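ORC2 (PDB 1W5T) binds DNA and ATP and takes part in the regulation of DNA replication in the archaeon Aeropyrum pernix. Local coordinates at residues 46-50 with 178-182; 53-58 with 188-192; 268-273 with 285-289; 303-308 with 402-407; 314-319 with 394-398. One frame throughout, in Å; residues are numbered along the deposited sequence.

Interaction 1: residues 46-50 with 178-182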
# COMPACT_ATOMS: atom_id res chain seq x y z
N ALA A 46 -12.68 26.58 -10.29
CA ALA A 46 -13.47 25.96 -9.23
C ALA A 46 -12.68 25.53 -8.00
O ALA A 46 -13.24 24.89 -7.12
CB ALA A 46 -14.24 24.81 -9.80
N GLY A 47 -11.40 25.90 -7.91
CA GLY A 47 -10.57 25.66 -6.75
C GLY A 47 -10.12 24.21 -6.61
O GLY A 47 -9.97 23.53 -7.63
N LEU A 48 -9.91 23.76 -5.37
CA LEU A 48 -9.45 22.41 -5.01
C LEU A 48 -10.40 21.88 -3.98
O LEU A 48 -10.62 22.52 -2.94
CB LEU A 48 -8.06 22.48 -4.35
CG LEU A 48 -6.83 21.74 -4.91
CD1 LEU A 48 -5.69 21.82 -3.93
CD2 LEU A 48 -7.11 20.27 -5.27
N SER A 49 -11.00 20.72 -4.24
CA SER A 49 -11.95 20.11 -3.31
C SER A 49 -12.15 18.60 -3.48
O SER A 49 -12.78 17.96 -2.62
CB SER A 49 -13.30 20.79 -3.40
OG SER A 49 -13.74 20.75 -4.73
N ASP A 50 -11.61 18.04 -4.57
CA ASP A 50 -11.80 16.61 -4.82
C ASP A 50 -11.15 15.69 -3.80
O ASP A 50 -10.10 16.00 -3.22
CB ASP A 50 -11.31 16.25 -6.22
CG ASP A 50 -12.21 16.81 -7.29
OD1 ASP A 50 -11.86 17.84 -7.92
OD2 ASP A 50 -13.31 16.29 -7.54
N ASN A 178 -12.96 27.09 -2.61
CA ASN A 178 -12.51 25.82 -2.01
C ASN A 178 -11.01 25.62 -2.26
O ASN A 178 -10.57 25.62 -3.42
CB ASN A 178 -13.27 24.65 -2.65
CG ASN A 178 -14.80 24.74 -2.42
OD1 ASN A 178 -15.29 25.46 -1.55
ND2 ASN A 178 -15.55 24.01 -3.22
N ARG A 179 -10.23 25.42 -1.19
CA ARG A 179 -8.77 25.39 -1.36
C ARG A 179 -8.06 24.18 -0.78
O ARG A 179 -6.85 24.21 -0.59
CB ARG A 179 -8.14 26.65 -0.76
CG ARG A 179 -8.80 27.94 -1.17
CD ARG A 179 -7.97 29.13 -0.77
NE ARG A 179 -8.50 30.36 -1.28
CZ ARG A 179 -8.05 31.05 -2.30
NH1 ARG A 179 -6.99 30.68 -3.03
NH2 ARG A 179 -8.70 32.17 -2.58
N ILE A 180 -8.81 23.12 -0.49
CA ILE A 180 -8.24 21.89 0.10
C ILE A 180 -8.78 20.66 -0.62
O ILE A 180 -10.00 20.47 -0.68
CB ILE A 180 -8.57 21.74 1.60
CG1 ILE A 180 -8.16 22.97 2.40
CG2 ILE A 180 -7.78 20.55 2.19
CD1 ILE A 180 -8.56 22.87 3.83
N GLY A 181 -7.89 19.84 -1.17
CA GLY A 181 -8.29 18.56 -1.71
C GLY A 181 -7.54 17.44 -1.02
O GLY A 181 -6.62 17.69 -0.25
N PHE A 182 -7.91 16.20 -1.32
CA PHE A 182 -7.41 15.05 -0.61
C PHE A 182 -7.07 13.91 -1.52
O PHE A 182 -7.77 13.65 -2.46
CB PHE A 182 -8.45 14.55 0.38
CG PHE A 182 -8.65 15.46 1.53
CD1 PHE A 182 -9.70 16.33 1.54
CD2 PHE A 182 -7.78 15.44 2.62
CE1 PHE A 182 -9.92 17.17 2.62
CE2 PHE A 182 -7.97 16.31 3.69
CZ PHE A 182 -9.05 17.17 3.68
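The side chain of Leu48 lies across the backbone of Gly181, with CD1 4.0 Å from Gly181 N. Here the loop leading into strand 51-56 meets the start of its parallel neighbour, strand 180-186, in the AAA+ ATPase core. The two segments run the same way, 23° apart end to end. Leu48 N donates to Asn178 O at 2.8 Å, and Phe182 N donates to Asp50 O at 2.9 Å. Between these bonds, Ser49 CA makes a CA-H...O contact of 3.3 Å with Ile180 O. Leu48 and Arg179 form a single beta bridge, CA to CA 4.8 Å.

Glycines allow the close approach. Gly47 has positive phi, and a CB there would clash with Asn178 O. A CB on Gly181 would clash with Leu48 CD2. Leu48 also packs on Tyr139 and Leu141 of strand 139-145, the other neighbour of strand 180-186. The acid of Asp50 turns to Arg41 of helix 28-43 in a salt bridge. Arg179 points away and pairs with Asp175. Ser49 CB lies 3.9 Å from Asn178 ND2.

Interaction 2: residues 53-58 with 188-192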
# COMPACT_ATOMS: atom_id res chain seq x y z
N MET A 53 -8.87 8.27 -4.02
CA MET A 53 -8.19 7.27 -3.26
C MET A 53 -7.35 6.37 -4.14
O MET A 53 -7.75 6.04 -5.26
CB MET A 53 -9.18 6.43 -2.45
CG MET A 53 -8.53 5.28 -1.67
SD MET A 53 -9.64 4.28 -0.67
CE MET A 53 -9.81 5.31 0.74
N ILE A 54 -6.22 5.94 -3.59
CA ILE A 54 -5.35 4.90 -4.14
C ILE A 54 -5.36 3.78 -3.14
O ILE A 54 -5.16 4.04 -1.95
CB ILE A 54 -3.89 5.43 -4.25
CG1 ILE A 54 -3.79 6.56 -5.30
CG2 ILE A 54 -2.92 4.26 -4.54
CD1 ILE A 54 -2.40 7.38 -5.33
N TYR A 55 -5.60 2.56 -3.60
CA TYR A 55 -5.40 1.37 -2.76
C TYR A 55 -4.65 0.29 -3.55
O TYR A 55 -4.58 0.32 -4.77
CB TYR A 55 -6.73 0.83 -2.16
CG TYR A 55 -7.79 0.38 -3.20
CD1 TYR A 55 -8.02 -0.98 -3.46
CD2 TYR A 55 -8.55 1.33 -3.90
CE1 TYR A 55 -9.01 -1.38 -4.41
CE2 TYR A 55 -9.54 0.94 -4.83
CZ TYR A 55 -9.74 -0.42 -5.06
OH TYR A 55 -10.68 -0.78 -5.97
N GLY A 56 -4.06 -0.66 -2.84
CA GLY A 56 -3.35 -1.76 -3.47
C GLY A 56 -4.00 -3.11 -3.33
O GLY A 56 -5.02 -3.27 -2.66
N SER A 57 -3.43 -4.11 -3.98
CA SER A 57 -3.94 -5.47 -3.82
C SER A 57 -3.79 -5.89 -2.38
O SER A 57 -2.90 -5.41 -1.64
CB SER A 57 -3.26 -6.42 -4.76
OG SER A 57 -3.51 -5.99 -6.08
N ILE A 58 -4.71 -6.73 -1.96
CA ILE A 58 -4.76 -7.15 -0.57
C ILE A 58 -3.55 -8.04 -0.18
O ILE A 58 -3.24 -9.05 -0.82
CB ILE A 58 -6.12 -7.84 -0.30
CG1 ILE A 58 -6.28 -8.15 1.17
CG2 ILE A 58 -6.26 -9.11 -1.12
CD1 ILE A 58 -7.64 -7.81 1.69
N ASP A 188 -5.62 -1.53 1.00
CA ASP A 188 -6.41 -2.39 0.15
C ASP A 188 -7.91 -2.01 0.21
O ASP A 188 -8.31 -1.12 0.97
CB ASP A 188 -6.17 -3.85 0.58
CG ASP A 188 -6.51 -4.09 2.03
OD1 ASP A 188 -5.59 -4.22 2.87
OD2 ASP A 188 -7.69 -4.11 2.43
N VAL A 189 -8.70 -2.69 -0.63
CA VAL A 189 -10.14 -2.49 -0.79
C VAL A 189 -11.00 -2.51 0.53
O VAL A 189 -12.04 -1.84 0.58
CB VAL A 189 -10.68 -3.53 -1.82
CG1 VAL A 189 -10.84 -4.92 -1.20
CG2 VAL A 189 -11.97 -3.07 -2.43
N ARG A 190 -10.56 -3.21 1.57
CA ARG A 190 -11.34 -3.33 2.84
C ARG A 190 -11.62 -1.95 3.44
O ARG A 190 -12.66 -1.75 4.04
CB ARG A 190 -10.66 -4.23 3.90
CG ARG A 190 -10.50 -5.71 3.52
CD ARG A 190 -9.63 -6.53 4.49
NE ARG A 190 -8.23 -6.10 4.46
CZ ARG A 190 -7.30 -6.47 5.31
NH1 ARG A 190 -7.60 -7.33 6.30
NH2 ARG A 190 -6.07 -6.01 5.16
N ALA A 191 -10.69 -1.02 3.24
CA ALA A 191 -10.92 0.37 3.63
C ALA A 191 -12.19 0.93 2.98
O ALA A 191 -12.97 1.59 3.65
CB ALA A 191 -9.74 1.23 3.29
N LEU A 192 -12.37 0.64 1.70
CA LEU A 192 -13.56 1.07 0.98
C LEU A 192 -14.80 0.31 1.50
O LEU A 192 -15.82 0.94 1.78
CB LEU A 192 -13.39 0.87 -0.54
CG LEU A 192 -12.45 1.86 -1.24
CD1 LEU A 192 -12.32 1.51 -2.66
CD2 LEU A 192 -13.03 3.27 -1.08
O HOH W 1 -7.56 -4.38 -2.46
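Asp188 follows strand 180-186 and passes beside the end of strand 51-56. Its CA makes a CA-H...O contact of 3.3 Å with Gly56 O, and its CB sits 3.8 Å from Ile58 CA. The carboxylate turns back to its own segment. Asp188 OD2 accepts from Arg190 N at 3.1 Å, a capping bond at the start of the helix. Val189 N lies 3.4 Å from Tyr55 CD1. One water accepts from Val189 N at 2.7 Å and donates to Gly56 O at 2.8 Å. Arg190 closes a salt bridge with Asp188, NE to OD2 2.9 Å, and Ile58 CG1 covers one face of its guanidinium. Arg190 also pairs with Glu302. Leu192 ends the segment, with CD1 3.6 Å from Tyr55 CE2 and CD2 3.6 Å from Met53 SD.

In this P-loop AAA+ domain, strand 51-56 runs into the ATP-binding loop, and Gly56 lies close to Lys65. With no direct hydrogen bond, the segments meet through apolar packing, a CA-H...O contact, Ile58 over the guanidinium and one water bridge.

Interaction 3: residues 268-273 with 285-289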
# COMPACT_ATOMS: atom_id res chain seq x y z
N MET A 268 21.71 -3.98 -2.88
CA MET A 268 22.54 -4.96 -2.18
C MET A 268 23.61 -5.50 -3.12
O MET A 268 24.77 -5.57 -2.74
CB MET A 268 21.72 -6.17 -1.70
CG MET A 268 20.84 -5.96 -0.48
SD MET A 268 19.82 -7.51 -0.14
CE MET A 268 21.12 -8.74 0.20
N ALA A 269 23.21 -5.86 -4.33
CA ALA A 269 24.13 -6.40 -5.30
C ALA A 269 25.26 -5.40 -5.51
O ALA A 269 26.41 -5.76 -5.54
CB ALA A 269 23.43 -6.74 -6.59
N CYS A 270 24.91 -4.12 -5.60
CA CYS A 270 25.93 -3.08 -5.78
C CYS A 270 26.91 -2.94 -4.60
O CYS A 270 28.13 -2.82 -4.80
CB CYS A 270 25.26 -1.75 -6.07
SG CYS A 270 24.65 -1.70 -7.72
N GLU A 271 26.37 -2.95 -3.39
CA GLU A 271 27.23 -2.91 -2.20
C GLU A 271 28.07 -4.17 -1.99
O GLU A 271 29.18 -4.09 -1.45
CB GLU A 271 26.52 -2.39 -0.93
CG GLU A 271 25.16 -2.97 -0.57
CD GLU A 271 24.35 -2.05 0.36
OE1 GLU A 271 24.60 -0.83 0.39
OE2 GLU A 271 23.44 -2.55 1.07
N MET A 272 27.54 -5.31 -2.44
CA MET A 272 28.28 -6.58 -2.46
C MET A 272 29.48 -6.50 -3.42
O MET A 272 30.54 -7.05 -3.10
CB MET A 272 27.36 -7.74 -2.86
CG MET A 272 26.61 -8.36 -1.69
SD MET A 272 25.30 -9.50 -2.30
CE MET A 272 24.54 -9.92 -0.82
N ALA A 273 29.29 -5.86 -4.57
CA ALA A 273 30.40 -5.59 -5.51
C ALA A 273 31.46 -4.66 -4.91
O ALA A 273 32.64 -4.99 -4.92
CB ALA A 273 29.88 -5.03 -6.82
N LEU A 285 26.71 -11.89 -8.10
CA LEU A 285 26.41 -10.94 -7.03
C LEU A 285 24.92 -10.58 -7.03
O LEU A 285 24.30 -10.54 -6.00
CB LEU A 285 27.31 -9.70 -7.13
CG LEU A 285 28.79 -10.03 -6.79
CD1 LEU A 285 29.75 -8.96 -7.30
CD2 LEU A 285 29.02 -10.25 -5.24
N VAL A 286 24.36 -10.37 -8.21
CA VAL A 286 22.94 -10.09 -8.35
C VAL A 286 22.14 -11.28 -7.86
O VAL A 286 21.25 -11.13 -7.03
CB VAL A 286 22.57 -9.71 -9.81
CG1 VAL A 286 21.05 -9.64 -10.01
CG2 VAL A 286 23.21 -8.38 -10.17
N ARG A 287 22.49 -12.48 -8.35
CA ARG A 287 21.79 -13.68 -7.92
C ARG A 287 21.94 -13.92 -6.43
O ARG A 287 20.96 -14.27 -5.76
CB ARG A 287 22.15 -14.90 -8.74
CG ARG A 287 21.46 -14.90 -10.10
CD ARG A 287 21.73 -16.15 -10.94
NE ARG A 287 23.18 -16.37 -10.99
CZ ARG A 287 23.94 -16.21 -12.08
NH1 ARG A 287 23.39 -15.86 -13.27
NH2 ARG A 287 25.24 -16.43 -11.96
N LYS A 288 23.15 -13.74 -5.93
CA LYS A 288 23.36 -13.70 -4.51
C LYS A 288 22.39 -12.75 -3.80
O LYS A 288 21.77 -13.12 -2.79
CB LYS A 288 24.80 -13.26 -4.21
CG LYS A 288 25.17 -13.40 -2.75
CD LYS A 288 25.57 -14.87 -2.42
CE LYS A 288 26.39 -15.00 -1.08
NZ LYS A 288 26.25 -16.42 -0.57
N ALA A 289 22.26 -11.53 -4.31
CA ALA A 289 21.45 -10.51 -3.65
C ALA A 289 19.99 -10.96 -3.58
O ALA A 289 19.33 -10.74 -2.58
CB ALA A 289 21.59 -9.18 -4.32
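This is an apolar helix-helix contact in the lid region of the ATPase, between two helices that follow each other in the chain. Segment 268-273 belongs to helix 259-275 and segment 285-289 to helix 283-292. The axes of the two segments come within 8.4 Å, and their directions differ by 127°. Small residues permit this approach. Ala269 CA and Val286 CA form the closest pair of CA atoms, 4.9 Å apart. Ala269 CB touches Val286 CA at 3.8 Å and Ala289 CB at 3.8 Å.

The two consecutive helices cross steeply in the helical lid of this AAA+ protein. Arg227, an ATP-binding residue, is about 12 Å from Ala269, side chain to side chain. The side chain of Met268 is about 13 Å from the bound ANP, so the contact does not touch the nucleotide. Val286 turns its CB away from helix 259-275 and packs on His241, Leu244 and Ile245 of helix 239-249. It thus ties a third helix to the pair.

Larger side chains close the flanks. Leu285 CD2 meets Met272 CB at 3.8 Å, and Leu285 CD1 lies 4.0 Å from Ala273 CB. Met268 CB is 4.0 Å from Ala289 CB. Met272 SD rests 3.9 Å from Lys288 CG, on the aliphatic part of the lysine.

Interaction 4: residues 303-308 with 402-407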
# COMPACT_ATOMS: atom_id res chain seq x y z
N LEU A 303 -2.99 -12.51 10.38
CA LEU A 303 -3.25 -13.88 10.80
C LEU A 303 -3.88 -13.98 12.18
O LEU A 303 -4.84 -14.73 12.36
CB LEU A 303 -1.99 -14.74 10.72
CG LEU A 303 -1.33 -14.79 9.35
CD1 LEU A 303 -0.04 -15.61 9.42
CD2 LEU A 303 -2.27 -15.28 8.24
N GLU A 304 -3.33 -13.20 13.12
CA GLU A 304 -3.81 -13.07 14.49
C GLU A 304 -5.27 -12.67 14.55
O GLU A 304 -5.96 -12.99 15.51
CB GLU A 304 -2.98 -12.02 15.24
CG GLU A 304 -1.52 -12.41 15.48
CD GLU A 304 -0.75 -11.48 16.43
OE1 GLU A 304 -0.91 -10.22 16.40
OE2 GLU A 304 0.07 -12.02 17.20
N ALA A 305 -5.74 -11.94 13.54
CA ALA A 305 -7.14 -11.56 13.43
C ALA A 305 -8.03 -12.73 13.01
O ALA A 305 -9.24 -12.66 13.12
CB ALA A 305 -7.32 -10.42 12.45
N LEU A 306 -7.43 -13.80 12.53
CA LEU A 306 -8.21 -14.94 12.04
C LEU A 306 -8.56 -15.89 13.19
O LEU A 306 -7.75 -16.09 14.07
CB LEU A 306 -7.37 -15.69 10.99
CG LEU A 306 -7.64 -15.45 9.52
CD1 LEU A 306 -8.17 -13.99 9.23
CD2 LEU A 306 -6.44 -15.89 8.62
N SER A 307 -9.75 -16.47 13.15
CA SER A 307 -10.14 -17.58 14.01
C SER A 307 -9.33 -18.89 13.80
O SER A 307 -8.80 -19.14 12.72
CB SER A 307 -11.63 -17.83 13.85
OG SER A 307 -11.91 -18.88 12.94
N ILE A 308 -9.22 -19.68 14.85
CA ILE A 308 -8.44 -20.92 14.89
C ILE A 308 -8.76 -21.79 13.68
O ILE A 308 -7.91 -22.45 13.11
CB ILE A 308 -8.79 -21.72 16.18
CG1 ILE A 308 -8.43 -20.93 17.43
CG2 ILE A 308 -8.10 -23.05 16.22
CD1 ILE A 308 -9.03 -21.52 18.71
N ILE A 402 0.06 -19.29 16.40
CA ILE A 402 -1.10 -18.45 16.61
C ILE A 402 -2.26 -19.34 17.04
O ILE A 402 -3.06 -18.95 17.91
CB ILE A 402 -1.41 -17.63 15.34
CG1 ILE A 402 -0.23 -16.68 15.07
CG2 ILE A 402 -2.67 -16.85 15.51
CD1 ILE A 402 -0.32 -15.83 13.79
N ILE A 403 -2.32 -20.54 16.49
CA ILE A 403 -3.36 -21.45 16.92
C ILE A 403 -3.13 -21.82 18.39
O ILE A 403 -4.06 -21.77 19.20
CB ILE A 403 -3.46 -22.72 16.04
CG1 ILE A 403 -3.87 -22.37 14.61
CG2 ILE A 403 -4.46 -23.69 16.65
CD1 ILE A 403 -3.36 -23.40 13.58
N GLN A 404 -1.89 -22.16 18.73
CA GLN A 404 -1.54 -22.47 20.12
C GLN A 404 -1.96 -21.31 21.06
O GLN A 404 -2.66 -21.55 22.05
CB GLN A 404 -0.02 -22.72 20.27
CG GLN A 404 0.53 -24.07 19.75
CD GLN A 404 2.08 -24.11 19.83
OE1 GLN A 404 2.64 -24.54 20.85
NE2 GLN A 404 2.75 -23.63 18.78
N ALA A 405 -1.57 -20.08 20.74
CA ALA A 405 -1.90 -18.91 21.55
C ALA A 405 -3.40 -18.66 21.73
O ALA A 405 -3.82 -18.36 22.86
CB ALA A 405 -1.21 -17.64 21.03
N LYS A 406 -4.19 -18.78 20.65
CA LYS A 406 -5.64 -18.63 20.72
C LYS A 406 -6.30 -19.72 21.59
O LYS A 406 -7.20 -19.42 22.36
CB LYS A 406 -6.30 -18.62 19.32
CG LYS A 406 -5.93 -17.46 18.40
CD LYS A 406 -7.14 -16.65 18.03
CE LYS A 406 -6.70 -15.37 17.43
NZ LYS A 406 -5.53 -15.68 16.55
N MET A 407 -5.84 -20.96 21.45
CA MET A 407 -6.37 -22.05 22.26
C MET A 407 -6.14 -21.85 23.75
O MET A 407 -7.08 -21.94 24.54
CB MET A 407 -5.83 -23.40 21.80
CG MET A 407 -6.26 -23.74 20.38
SD MET A 407 -6.22 -25.50 20.00
CE MET A 407 -7.38 -26.07 21.21
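Ile308, Lys406 and Ile402 have the most surface covered in this contact. Ile308 is the first residue of helix 308-322, just after the N-cap Ser307. It packs against helix 392-408 at three points. Its CG2 meets Ile403 CG2 at 3.7 Å, its CG1 meets Lys406 CB at 3.7 Å, and its CD1 lies 3.9 Å from Met407 CG.

Lys406 crosses to the turn between helices 300-304 and 308-322. Its NZ donates to Glu304 O at 2.9 Å and makes a weak bond to Leu306 O at 3.4 Å. Both acceptors are backbone carbonyls, where helix 300-304 gives way to the turn. Carbonyl oxygens carry partial negative charge, which suits an ammonium group.

The contact lies in the C-terminal winged-helix domain. It sets helix 392-408 against the turn that joins helices 300-304 and 308-322. The end of the Leu306 side chain leads away, onto His361 and Leu362 of helix 352-364, while its carbonyl serves the lysine.

Ile402 packs on the helix 300-304 side. Its CD1 touches Leu303 CB at 3.7 Å and the aliphatic Glu304 CG at 4.0 Å. Leu311 of helix 308-322 packs on both Ile402 and Ile403, so the apolar surface continues into that helix.

Interaction 5: residues 314-319 with 394-398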
# COMPACT_ATOMS: atom_id res chain seq x y z
N LEU A 314 -6.04 -22.71 6.50
CA LEU A 314 -4.87 -22.09 5.89
C LEU A 314 -3.63 -22.99 5.96
O LEU A 314 -2.92 -23.19 4.97
CB LEU A 314 -4.59 -20.71 6.50
CG LEU A 314 -3.47 -19.89 5.83
CD1 LEU A 314 -3.73 -19.77 4.33
CD2 LEU A 314 -3.36 -18.46 6.44
N ARG A 315 -3.38 -23.54 7.14
CA ARG A 315 -2.27 -24.45 7.35
C ARG A 315 -2.32 -25.64 6.39
O ARG A 315 -1.32 -25.99 5.77
CB ARG A 315 -2.23 -24.93 8.80
CG ARG A 315 -0.88 -25.49 9.18
CD ARG A 315 -0.92 -26.79 9.90
NE ARG A 315 0.29 -27.00 10.70
CZ ARG A 315 1.26 -27.87 10.38
NH1 ARG A 315 2.31 -27.99 11.17
NH2 ARG A 315 1.18 -28.62 9.28
N LEU A 316 -3.50 -26.23 6.26
CA LEU A 316 -3.64 -27.42 5.46
C LEU A 316 -3.41 -27.13 3.98
O LEU A 316 -2.75 -27.90 3.28
CB LEU A 316 -5.02 -28.05 5.69
CG LEU A 316 -5.29 -28.74 7.02
CD1 LEU A 316 -6.78 -28.85 7.18
CD2 LEU A 316 -4.63 -30.14 7.13
N ILE A 317 -3.96 -26.01 3.51
CA ILE A 317 -3.76 -25.55 2.15
C ILE A 317 -2.27 -25.28 1.93
O ILE A 317 -1.74 -25.64 0.90
CB ILE A 317 -4.62 -24.32 1.87
CG1 ILE A 317 -6.09 -24.73 1.80
CG2 ILE A 317 -4.15 -23.59 0.61
CD1 ILE A 317 -7.09 -23.63 1.38
N ALA A 318 -1.61 -24.69 2.91
CA ALA A 318 -0.15 -24.46 2.83
C ALA A 318 0.65 -25.76 2.74
O ALA A 318 1.47 -25.89 1.86
CB ALA A 318 0.35 -23.63 3.99
N GLU A 319 0.43 -26.72 3.63
CA GLU A 319 1.17 -27.99 3.50
C GLU A 319 0.95 -28.78 2.20
O GLU A 319 1.85 -29.43 1.74
CB GLU A 319 1.00 -28.88 4.73
CG GLU A 319 -0.39 -29.41 4.95
CD GLU A 319 -0.55 -30.02 6.33
OE1 GLU A 319 -1.14 -31.12 6.43
OE2 GLU A 319 -0.10 -29.40 7.32
N ARG A 394 7.44 -20.75 6.29
CA ARG A 394 7.43 -19.61 7.20
C ARG A 394 6.01 -19.41 7.74
O ARG A 394 5.81 -19.21 8.95
CB ARG A 394 7.93 -18.33 6.51
CG ARG A 394 9.45 -18.04 6.59
CD ARG A 394 9.88 -17.00 7.67
NE ARG A 394 8.79 -16.18 8.22
CZ ARG A 394 8.68 -15.78 9.50
NH1 ARG A 394 9.59 -16.13 10.40
NH2 ARG A 394 7.64 -15.03 9.87
N LEU A 395 5.02 -19.50 6.84
CA LEU A 395 3.59 -19.39 7.18
C LEU A 395 3.07 -20.51 8.10
O LEU A 395 2.48 -20.22 9.15
CB LEU A 395 2.74 -19.26 5.91
CG LEU A 395 1.22 -19.12 6.06
CD1 LEU A 395 0.85 -17.82 6.71
CD2 LEU A 395 0.53 -19.21 4.70
N ILE A 396 3.27 -21.78 7.71
CA ILE A 396 2.97 -22.93 8.59
C ILE A 396 3.49 -22.67 10.02
O ILE A 396 2.75 -22.78 10.98
CB ILE A 396 3.57 -24.25 8.03
CG1 ILE A 396 2.76 -24.77 6.86
CG2 ILE A 396 3.63 -25.35 9.10
CD1 ILE A 396 3.55 -25.62 5.91
N GLU A 397 4.76 -22.31 10.13
CA GLU A 397 5.35 -21.95 11.41
C GLU A 397 4.48 -20.90 12.13
O GLU A 397 3.96 -21.19 13.21
CB GLU A 397 6.75 -21.37 11.17
CG GLU A 397 7.89 -22.37 11.31
CD GLU A 397 9.11 -21.76 12.01
OE1 GLU A 397 10.14 -21.50 11.32
OE2 GLU A 397 9.04 -21.53 13.25
N VAL A 398 4.33 -19.71 11.53
CA VAL A 398 3.59 -18.59 12.14
C VAL A 398 2.21 -19.03 12.58
O VAL A 398 1.78 -18.81 13.73
CB VAL A 398 3.47 -17.38 11.16
CG1 VAL A 398 2.69 -16.24 11.78
CG2 VAL A 398 4.83 -16.87 10.73
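Both segments are helical and run nearly antiparallel. The directions of their axes differ by 154°, and the closest approach of the axes is 9.5 Å. The nearest CA atoms are those of Arg315 and Ile396, 5.6 Å apart. No hydrogen bond joins the two segments.

Ile396 has the most surface covered. Its CG1 lies 3.9 Å from Ala318 CB, and its CD1 is 4.0 Å from Glu319 N. The small Ala318 lets the isoleucine come close to the backbone of helix 308-322. Leu395 packs beside it, with CD2 4.2 Å from Leu314 CG and 4.5 Å from Ala318 CB.

These helices belong to the winged-helix domain. Helix 308-322 precedes the strands of the small antiparallel sheet in sequence, and helix 392-408 follows the last of them. Leu386 of strand 382-386 touches Leu314, Ala318 and Leu395, so the sheet covers one flank of the helix pair. Leu303 of helix 300-304 also packs on Leu314 and Leu395.

The other flank is charged. Arg315 lays one face of its guanidinium over Ile396 CG2, with NH1 3.6 Å from that carbon. Its NH1 also pairs with Asp400 of helix 392-408, a salt bridge that links the two helices beyond segment 394-398. Within its own helix, Arg315 NH2 reaches Glu319 OE2 in a very short salt bridge of 2.5 Å.

In the fold
Interactions 1 and 2 share the parallel sheet of the AAA+ domain, where strands 51-56 and 180-186 are neighbours. Their segments alternate along the chain, and their centres are 23 Å apart. Interaction 3 comes next in sequence, in the lid region, with its centre 34 Å from that of interaction 2. Interactions 4 and 5 lie in the winged-helix domain and share helix 392-408. Interaction 5 is nested inside the loop closed by interaction 4. Their centres are 13 Å apart, and they touch where Leu303 meets Leu314, Leu395 and Val398. Each contact thus lies inside one part of the protein: nucleotide-binding core, lid or C-terminal domain.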